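PDB 5I0F: glycoside hydrolase family 31, which degrades cycloalternan, a cyclic glucan, probably by glycosidic bond hydrolysis through a covalent glycosyl-enzyme intermediate. Local coordinates for residues Gly227-Thr232 / Asn278-Val283; Asn407-Ile410 / His414-Lys417; Pro570-Tyr575 / Gly616-Leu621. All coordinates share one frame; numbering follows the deposited sequence.

Contact 1: Gly227-Thr232 / Asn278-Val283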
loop_
_atom_site.group_PDB
_atom_site.type_symbol
_atom_site.label_atom_id
_atom_site.label_comp_id
_atom_site.label_asym_id
_atom_site.label_seq_id
_atom_site.Cartn_x
_atom_site.Cartn_y
_atom_site.Cartn_z
ATOM N N GLY A 227 -7.327 -20.193 -10.735
ATOM C CA GLY A 227 -6.521 -19.235 -9.969
ATOM C C GLY A 227 -5.627 -19.944 -9.001
ATOM O O GLY A 227 -5.767 -21.156 -8.781
ATOM N N PHE A 228 -4.704 -19.186 -8.431
ATOM C CA PHE A 228 -3.752 -19.741 -7.490
ATOM C C PHE A 228 -3.407 -18.728 -6.416
ATOM O O PHE A 228 -3.458 -17.524 -6.653
ATOM C CB PHE A 228 -2.490 -20.193 -8.207
ATOM C CG PHE A 228 -1.760 -19.095 -8.908
ATOM C CD1 PHE A 228 -2.112 -18.727 -10.219
ATOM C CD2 PHE A 228 -0.688 -18.449 -8.290
ATOM C CE1 PHE A 228 -1.447 -17.706 -10.868
ATOM C CE2 PHE A 228 -0.019 -17.423 -8.944
ATOM C CZ PHE A 228 -0.399 -17.050 -10.234
ATOM N N HIS A 229 -3.037 -19.250 -5.253
ATOM C CA HIS A 229 -2.677 -18.442 -4.107
ATOM C C HIS A 229 -1.553 -19.150 -3.405
ATOM O O HIS A 229 -1.743 -20.248 -2.899
ATOM C CB HIS A 229 -3.884 -18.239 -3.191
ATOM C CG HIS A 229 -3.546 -17.735 -1.816
ATOM N ND1 HIS A 229 -4.150 -18.229 -0.685
ATOM C CD2 HIS A 229 -2.667 -16.794 -1.392
ATOM C CE1 HIS A 229 -3.674 -17.608 0.376
ATOM N NE2 HIS A 229 -2.776 -16.723 -0.026
ATOM N N VAL A 230 -0.379 -18.534 -3.381
ATOM C CA VAL A 230 0.727 -19.099 -2.639
ATOM C C VAL A 230 0.436 -18.721 -1.175
ATOM O O VAL A 230 0.424 -17.548 -0.844
ATOM C CB VAL A 230 2.093 -18.545 -3.099
ATOM C CG1 VAL A 230 3.241 -19.263 -2.384
ATOM C CG2 VAL A 230 2.254 -18.664 -4.613
ATOM N N GLU A 231 0.172 -19.713 -0.325
ATOM C CA GLU A 231 -0.276 -19.451 1.047
ATOM C C GLU A 231 0.904 -19.154 1.963
ATOM O O GLU A 231 1.400 -20.009 2.689
ATOM C CB GLU A 231 -1.163 -20.580 1.618
ATOM C CG GLU A 231 -2.042 -20.070 2.777
ATOM C CD GLU A 231 -3.045 -21.091 3.280
ATOM O OE1 GLU A 231 -3.051 -21.376 4.485
ATOM O OE2 GLU A 231 -3.828 -21.630 2.495
ATOM N N THR A 232 1.344 -17.900 1.903
ATOM C CA THR A 232 2.506 -17.436 2.632
ATOM C C THR A 232 2.385 -15.928 2.807
ATOM O O THR A 232 1.711 -15.274 1.994
ATOM C CB THR A 232 3.811 -17.747 1.880
ATOM O OG1 THR A 232 4.929 -17.386 2.704
ATOM C CG2 THR A 232 3.922 -16.977 0.544
ATOM N N ASN A 278 -14.201 -16.196 -5.175
ATOM C CA ASN A 278 -14.793 -16.725 -3.940
ATOM C C ASN A 278 -13.945 -17.759 -3.220
ATOM O O ASN A 278 -13.921 -17.798 -1.989
ATOM C CB ASN A 278 -16.183 -17.306 -4.176
ATOM C CG ASN A 278 -17.246 -16.263 -4.059
ATOM O OD1 ASN A 278 -17.552 -15.785 -2.962
ATOM N ND2 ASN A 278 -17.812 -15.897 -5.175
ATOM N N GLY A 279 -13.257 -18.595 -3.983
ATOM C CA GLY A 279 -12.324 -19.544 -3.394
ATOM C C GLY A 279 -11.273 -18.826 -2.575
ATOM O O GLY A 279 -11.012 -19.182 -1.414
ATOM N N PHE A 280 -10.672 -17.815 -3.185
ATOM C CA PHE A 280 -9.669 -16.991 -2.508
ATOM C C PHE A 280 -10.227 -16.287 -1.264
ATOM O O PHE A 280 -9.631 -16.356 -0.172
ATOM C CB PHE A 280 -9.051 -16.010 -3.497
ATOM C CG PHE A 280 -7.947 -15.150 -2.900
ATOM C CD1 PHE A 280 -6.900 -15.722 -2.175
ATOM C CD2 PHE A 280 -7.963 -13.769 -3.068
ATOM C CE1 PHE A 280 -5.897 -14.927 -1.618
ATOM C CE2 PHE A 280 -6.951 -12.972 -2.533
ATOM C CZ PHE A 280 -5.916 -13.556 -1.804
ATOM N N LEU A 281 -11.408 -15.700 -1.392
ATOM C CA LEU A 281 -12.058 -15.047 -0.249
ATOM C C LEU A 281 -12.360 -15.988 0.931
ATOM O O LEU A 281 -12.250 -15.571 2.102
ATOM C CB LEU A 281 -13.350 -14.340 -0.690
ATOM C CG LEU A 281 -13.148 -13.182 -1.665
ATOM C CD1 LEU A 281 -14.489 -12.504 -1.923
ATOM C CD2 LEU A 281 -12.131 -12.177 -1.171
ATOM N N ASP A 282 -12.730 -17.235 0.636
ATOM C CA ASP A 282 -12.893 -18.242 1.666
ATOM C C ASP A 282 -11.615 -18.453 2.500
ATOM O O ASP A 282 -11.713 -18.722 3.687
ATOM C CB ASP A 282 -13.347 -19.590 1.082
ATOM C CG ASP A 282 -14.812 -19.599 0.678
ATOM O OD1 ASP A 282 -15.599 -18.771 1.200
ATOM O OD2 ASP A 282 -15.169 -20.457 -0.156
ATOM N N VAL A 283 -10.449 -18.317 1.878
ATOM C CA VAL A 283 -9.166 -18.463 2.555
ATOM C C VAL A 283 -8.691 -17.139 3.192
ATOM O O VAL A 283 -8.231 -17.116 4.349
ATOM C CB VAL A 283 -8.128 -19.024 1.557
ATOM C CG1 VAL A 283 -6.706 -18.941 2.092
ATOM C CG2 VAL A 283 -8.479 -20.463 1.216
#

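Contact 2: Asn407-Ile410 / His414-Lys417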
loop_
_atom_site.group_PDB
_atom_site.type_symbol
_atom_site.label_atom_id
_atom_site.label_comp_id
_atom_site.label_asym_id
_atom_site.label_seq_id
_atom_site.Cartn_x
_atom_site.Cartn_y
_atom_site.Cartn_z
ATOM N N ASN A 407 8.289 5.333 26.361
ATOM C CA ASN A 407 8.863 4.488 27.425
ATOM C C ASN A 407 7.882 3.420 27.890
ATOM O O ASN A 407 8.278 2.312 28.131
ATOM C CB ASN A 407 9.317 5.327 28.607
ATOM C CG ASN A 407 10.650 6.009 28.359
ATOM O OD1 ASN A 407 11.343 5.730 27.378
ATOM N ND2 ASN A 407 11.036 6.880 29.280
ATOM N N ALA A 408 6.596 3.771 27.983
ATOM C CA ALA A 408 5.555 2.816 28.376
ATOM C C ALA A 408 5.326 1.753 27.287
ATOM O O ALA A 408 5.140 0.581 27.587
ATOM C CB ALA A 408 4.257 3.545 28.713
ATOM N N LEU A 409 5.387 2.162 26.022
ATOM C CA LEU A 409 5.318 1.218 24.916
ATOM C C LEU A 409 6.443 0.174 25.007
ATOM O O LEU A 409 6.192 -1.036 25.002
ATOM C CB LEU A 409 5.372 1.972 23.578
ATOM C CG LEU A 409 5.415 1.116 22.318
ATOM C CD1 LEU A 409 4.217 0.183 22.237
ATOM C CD2 LEU A 409 5.503 1.997 21.081
ATOM N N ILE A 410 7.683 0.644 25.116
ATOM C CA ILE A 410 8.820 -0.270 25.240
ATOM C C ILE A 410 8.627 -1.130 26.474
ATOM O O ILE A 410 8.763 -2.355 26.408
ATOM C CB ILE A 410 10.184 0.460 25.328
ATOM C CG1 ILE A 410 10.491 1.199 24.011
ATOM C CG2 ILE A 410 11.313 -0.533 25.647
ATOM C CD1 ILE A 410 11.529 2.296 24.157
ATOM N N HIS A 414 5.311 -4.688 23.976
ATOM C CA HIS A 414 4.563 -4.750 22.739
ATOM C C HIS A 414 5.186 -3.862 21.656
ATOM O O HIS A 414 4.491 -3.022 21.057
ATOM C CB HIS A 414 3.087 -4.369 22.982
ATOM C CG HIS A 414 2.404 -5.211 24.020
ATOM N ND1 HIS A 414 2.407 -6.589 23.983
ATOM C CD2 HIS A 414 1.683 -4.868 25.115
ATOM C CE1 HIS A 414 1.725 -7.059 25.014
ATOM N NE2 HIS A 414 1.262 -6.035 25.708
ATOM N N VAL A 415 6.468 -4.104 21.350
ATOM C CA VAL A 415 7.180 -3.390 20.270
ATOM C C VAL A 415 7.824 -4.403 19.357
ATOM O O VAL A 415 8.331 -5.423 19.831
ATOM C CB VAL A 415 8.310 -2.440 20.775
ATOM C CG1 VAL A 415 7.730 -1.177 21.340
ATOM C CG2 VAL A 415 9.240 -3.127 21.794
ATOM N N VAL A 416 7.819 -4.149 18.055
ATOM C CA VAL A 416 8.629 -4.978 17.131
ATOM C C VAL A 416 10.109 -4.915 17.576
ATOM O O VAL A 416 10.609 -3.841 17.912
ATOM C CB VAL A 416 8.468 -4.553 15.661
ATOM C CG1 VAL A 416 9.273 -5.464 14.735
ATOM C CG2 VAL A 416 6.987 -4.601 15.271
ATOM N N LYS A 417 10.787 -6.064 17.602
ATOM C CA LYS A 417 12.168 -6.137 18.088
ATOM C C LYS A 417 13.189 -6.499 17.025
ATOM O O LYS A 417 12.884 -7.202 16.091
ATOM C CB LYS A 417 12.225 -7.122 19.252
ATOM C CG LYS A 417 11.551 -6.524 20.467
ATOM C CD LYS A 417 11.346 -7.495 21.608
ATOM C CE LYS A 417 10.407 -6.863 22.618
ATOM N NZ LYS A 417 10.638 -7.447 23.947
#

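Contact 3: Pro570-Tyr575 / Gly616-Leu621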
loop_
_atom_site.group_PDB
_atom_site.type_symbol
_atom_site.label_atom_id
_atom_site.label_comp_id
_atom_site.label_asym_id
_atom_site.label_seq_id
_atom_site.Cartn_x
_atom_site.Cartn_y
_atom_site.Cartn_z
ATOM N N PRO A 570 -4.728 20.419 -9.429
ATOM C CA PRO A 570 -4.888 19.916 -10.775
ATOM C C PRO A 570 -5.482 20.982 -11.687
ATOM O O PRO A 570 -6.259 21.817 -11.223
ATOM C CB PRO A 570 -5.876 18.752 -10.597
ATOM C CG PRO A 570 -6.587 19.050 -9.344
ATOM C CD PRO A 570 -5.539 19.648 -8.474
ATOM N N GLU A 571 -5.093 20.958 -12.956
ATOM C CA GLU A 571 -5.710 21.824 -13.977
ATOM C C GLU A 571 -7.213 21.542 -14.006
ATOM O O GLU A 571 -7.647 20.426 -13.668
ATOM C CB GLU A 571 -5.079 21.577 -15.364
ATOM C CG GLU A 571 -5.554 20.308 -16.095
ATOM C CD GLU A 571 -5.129 20.232 -17.561
ATOM O OE1 GLU A 571 -4.611 19.178 -18.002
ATOM O OE2 GLU A 571 -5.334 21.234 -18.288
ATOM N N ALA A 572 -7.996 22.532 -14.432
ATOM C CA ALA A 572 -9.462 22.448 -14.301
ATOM C C ALA A 572 -10.011 21.199 -14.989
ATOM O O ALA A 572 -10.870 20.532 -14.446
ATOM C CB ALA A 572 -10.135 23.702 -14.877
ATOM N N GLU A 573 -9.513 20.893 -16.181
ATOM C CA GLU A 573 -10.038 19.796 -16.977
ATOM C C GLU A 573 -9.829 18.434 -16.301
ATOM O O GLU A 573 -10.703 17.564 -16.349
ATOM C CB GLU A 573 -9.396 19.788 -18.378
ATOM C CG GLU A 573 -10.082 18.847 -19.338
ATOM C CD GLU A 573 -9.447 18.837 -20.719
ATOM O OE1 GLU A 573 -10.034 18.212 -21.615
ATOM O OE2 GLU A 573 -8.332 19.404 -20.908
ATOM N N LEU A 574 -8.664 18.265 -15.686
ATOM C CA LEU A 574 -8.364 17.051 -14.943
ATOM C C LEU A 574 -9.264 16.930 -13.738
ATOM O O LEU A 574 -9.810 15.858 -13.476
ATOM C CB LEU A 574 -6.874 16.998 -14.540
ATOM C CG LEU A 574 -6.457 15.824 -13.652
ATOM C CD1 LEU A 574 -6.767 14.475 -14.296
ATOM C CD2 LEU A 574 -4.987 15.979 -13.337
ATOM N N TYR A 575 -9.428 18.012 -12.991
ATOM C CA TYR A 575 -10.343 17.994 -11.846
ATOM C C TYR A 575 -11.750 17.583 -12.281
ATOM O O TYR A 575 -12.348 16.700 -11.682
ATOM C CB TYR A 575 -10.376 19.326 -11.131
ATOM C CG TYR A 575 -11.062 19.293 -9.765
ATOM C CD1 TYR A 575 -10.374 18.886 -8.622
ATOM C CD2 TYR A 575 -12.376 19.694 -9.622
ATOM C CE1 TYR A 575 -10.980 18.884 -7.372
ATOM C CE2 TYR A 575 -12.989 19.703 -8.368
ATOM C CZ TYR A 575 -12.295 19.297 -7.254
ATOM O OH TYR A 575 -12.920 19.324 -6.016
ATOM N N GLY A 616 -14.452 29.010 -12.914
ATOM C CA GLY A 616 -15.554 29.153 -11.973
ATOM C C GLY A 616 -16.597 28.055 -12.096
ATOM O O GLY A 616 -17.158 27.646 -11.095
ATOM N N GLU A 617 -16.828 27.548 -13.309
ATOM C CA GLU A 617 -17.794 26.446 -13.511
ATOM C C GLU A 617 -17.479 25.118 -12.748
ATOM O O GLU A 617 -18.361 24.253 -12.624
ATOM C CB GLU A 617 -18.020 26.180 -15.005
ATOM C CG GLU A 617 -16.849 25.548 -15.739
ATOM C CD GLU A 617 -16.896 25.755 -17.262
ATOM O OE1 GLU A 617 -18.000 25.795 -17.833
ATOM O OE2 GLU A 617 -15.823 25.897 -17.898
ATOM N N LEU A 618 -16.262 24.953 -12.221
ATOM C CA LEU A 618 -15.966 23.760 -11.420
ATOM C C LEU A 618 -16.844 23.611 -10.180
ATOM O O LEU A 618 -17.085 22.484 -9.739
ATOM C CB LEU A 618 -14.499 23.712 -10.991
ATOM C CG LEU A 618 -13.442 23.512 -12.078
ATOM C CD1 LEU A 618 -12.091 23.367 -11.396
ATOM C CD2 LEU A 618 -13.755 22.286 -12.931
ATOM N N ILE A 619 -17.306 24.721 -9.602
ATOM C CA ILE A 619 -18.180 24.620 -8.420
ATOM C C ILE A 619 -19.543 24.038 -8.854
ATOM O O ILE A 619 -20.019 23.088 -8.239
ATOM C CB ILE A 619 -18.318 25.952 -7.637
ATOM C CG1 ILE A 619 -16.931 26.500 -7.251
ATOM C CG2 ILE A 619 -19.109 25.726 -6.359
ATOM C CD1 ILE A 619 -16.972 27.841 -6.559
ATOM N N ASP A 620 -20.119 24.566 -9.937
ATOM C CA ASP A 620 -21.374 24.018 -10.500
ATOM C C ASP A 620 -21.205 22.551 -10.901
ATOM O O ASP A 620 -22.098 21.742 -10.680
ATOM C CB ASP A 620 -21.856 24.813 -11.726
ATOM C CG ASP A 620 -22.634 26.086 -11.364
ATOM O OD1 ASP A 620 -22.939 26.386 -10.177
ATOM O OD2 ASP A 620 -22.984 26.820 -12.314
ATOM N N LEU A 621 -20.049 22.206 -11.473
ATOM C CA LEU A 621 -19.770 20.801 -11.819
ATOM C C LEU A 621 -19.746 19.891 -10.594
ATOM O O LEU A 621 -20.283 18.794 -10.642
ATOM C CB LEU A 621 -18.449 20.664 -12.579
ATOM C CG LEU A 621 -18.475 19.685 -13.742
ATOM C CD1 LEU A 621 -19.441 20.185 -14.846
ATOM C CD2 LEU A 621 -17.076 19.473 -14.319
#

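Contact 1: Gly227-Thr232 / Asn278-Val283
Strand 225-230 runs beside helix 273-284, and the backbones come closest at H229 and F280, whose CA atoms are 7.3 Å apart. This is a helix packed on a β-sandwich. The strand lies between strands 212-219 and 263-271 in one sheet. F228 and V230 point to the other face, where they touch strand 247-253 of a second sheet. H229 points toward the helix.

The main contact is a T-shaped (edge-to-face) pair. The edge of F280 faces the H229 ring, with centroids 5.0 Å apart and planes at 68°. F280 CE1 stands 3.6 Å above the imidazole plane, over the ring centre. F280 has CG anti to its own N (chi1 -177°), which swings the phenyl off the helix and over the histidine. On the opposite face of the imidazole sits the CA of E231, offset toward the rim. V283 takes the edge of the same ring, one helical turn on from F280. Its CG1 is 3.7 Å from H229 CE1.

H229 ND1 is hydrogen-bonded to ND2 of N267 on strand 263-271, which ties the imidazole at one nitrogen and limits its rotation. E231 OE2 bonds to the same ND2, so both side chains share the amide. F280 also stacks on F215 and touches W269, so the helix adds an aromatic to a buried cluster. The contact becomes more exposed toward V283 and E231. E231 is the centre of an inverse gamma turn, closed by a weak bond from T232 N to V230 O. The E231 carboxylate reaches back to the helix, with OE2 4.0 Å from V283 CG1.

Contact 2: Asn407-Ile410 / His414-Lys417
This is a short-range apolar contact between L409 and V415. It joins the last turns of helix 400-412 to the loop that follows, within the TIM-barrel domain. Beyond the helix end the chain bends so that V415 stays close to L409, with the CA atoms of I410 and V415 6.1 Å apart.

V415 supplies one methyl. Its CG1 lies 3.4 Å from L409 CG, which is tighter than a normal carbon-carbon contact. The two side chains meet at a slant. V415 CG1 points back at the helix because it is anti to its carbonyl carbon (chi1 -77°). The two leucine methyls straddle that point, each 3.9 Å from V415 CG1. L409 CD1 also touches the backbone, 3.4 Å from H414 O. The I410 side chain points away, but its CA lies 4.1 Å from V415 CG1.

No hydrogen bond crosses directly. S412 bridges instead, its OG bonded to both L409 O and H414 N. H414 ND1 is held by E480. I410 touches L435 of a nearby loop. W447 and W448 of helix 442-450 pack on L409, and A443 of the same helix touches H414.

Contact 3: Pro570-Tyr575 / Gly616-Leu621
Y575 brings the flat group that touches across this contact. L618 CD1 approaches its ring obliquely and comes 4.1 Å from Y575 CD2. P606 and V609 of helix 606-613 also touch this side chain. The phenol OH is hydrogen-bonded to the carbonyl O of R604, which holds the far end of the ring.

L618 carries the other side of the contact. Its CD1 lies 4.0 Å from A572 CB and equally near A572 CA. The second methyl turns to the backbone, with L618 CD2 3.7 Å from A572 O. The leucine therefore sits over the alanine and beside the tyrosine, which are one helical turn apart. L618 CG is anti to its carbonyl carbon (chi1 -67°), and this sends the branched end across to the other helix. Y575 has its ring anti to its own N (chi1 -167°), and there it flanks the leucine. The small A572 is consistent with the close approach, 7.2 Å between the CA atoms of A572 and L618.

Both helices meet by their first turns. Helix 572-583 follows strand 558-561 and precedes strand 587-590 in the chain, the last two strands of the TIM barrel. Helix 617-646 comes after the last strand. E571 is at the N-cap position of helix 572-583, and its carbonyl O accepts the N-H of Y575 at 3.1 Å. Its carboxylate bonds to W537 of helix 537-551. V609 touches both Y575 and L618, so helix 606-613 joins the same apolar cluster.

No hydrogen bond or salt bridge links the two segments. The contact rests on the packing of methyls and ring, which gives little directional restraint; the polar end of the tyrosine is spent on R604 instead.

Contacts 2 and 3 belong to the TIM-barrel domain, on opposite sides of the chain's centre, with nearest atoms about 36 Å apart. Contact 1 belongs to the β-sandwich that precedes the barrel in sequence. None of the three touches another, and no helix or strand is shared. Contact 3 is the buried one. Contacts 1 and 2 are partly buried, each with two buried residues and more exposed ones beside them. Their chemistry differs. Contact 1 is aromatic, with a histidine whose ND1 is satisfied within its sheet. Contact 2 is aliphatic, a leucine on a valine, and local to a helix end. Contact 3 sets a leucine against an alanine and a tyrosine ring, joining helices distant in sequence.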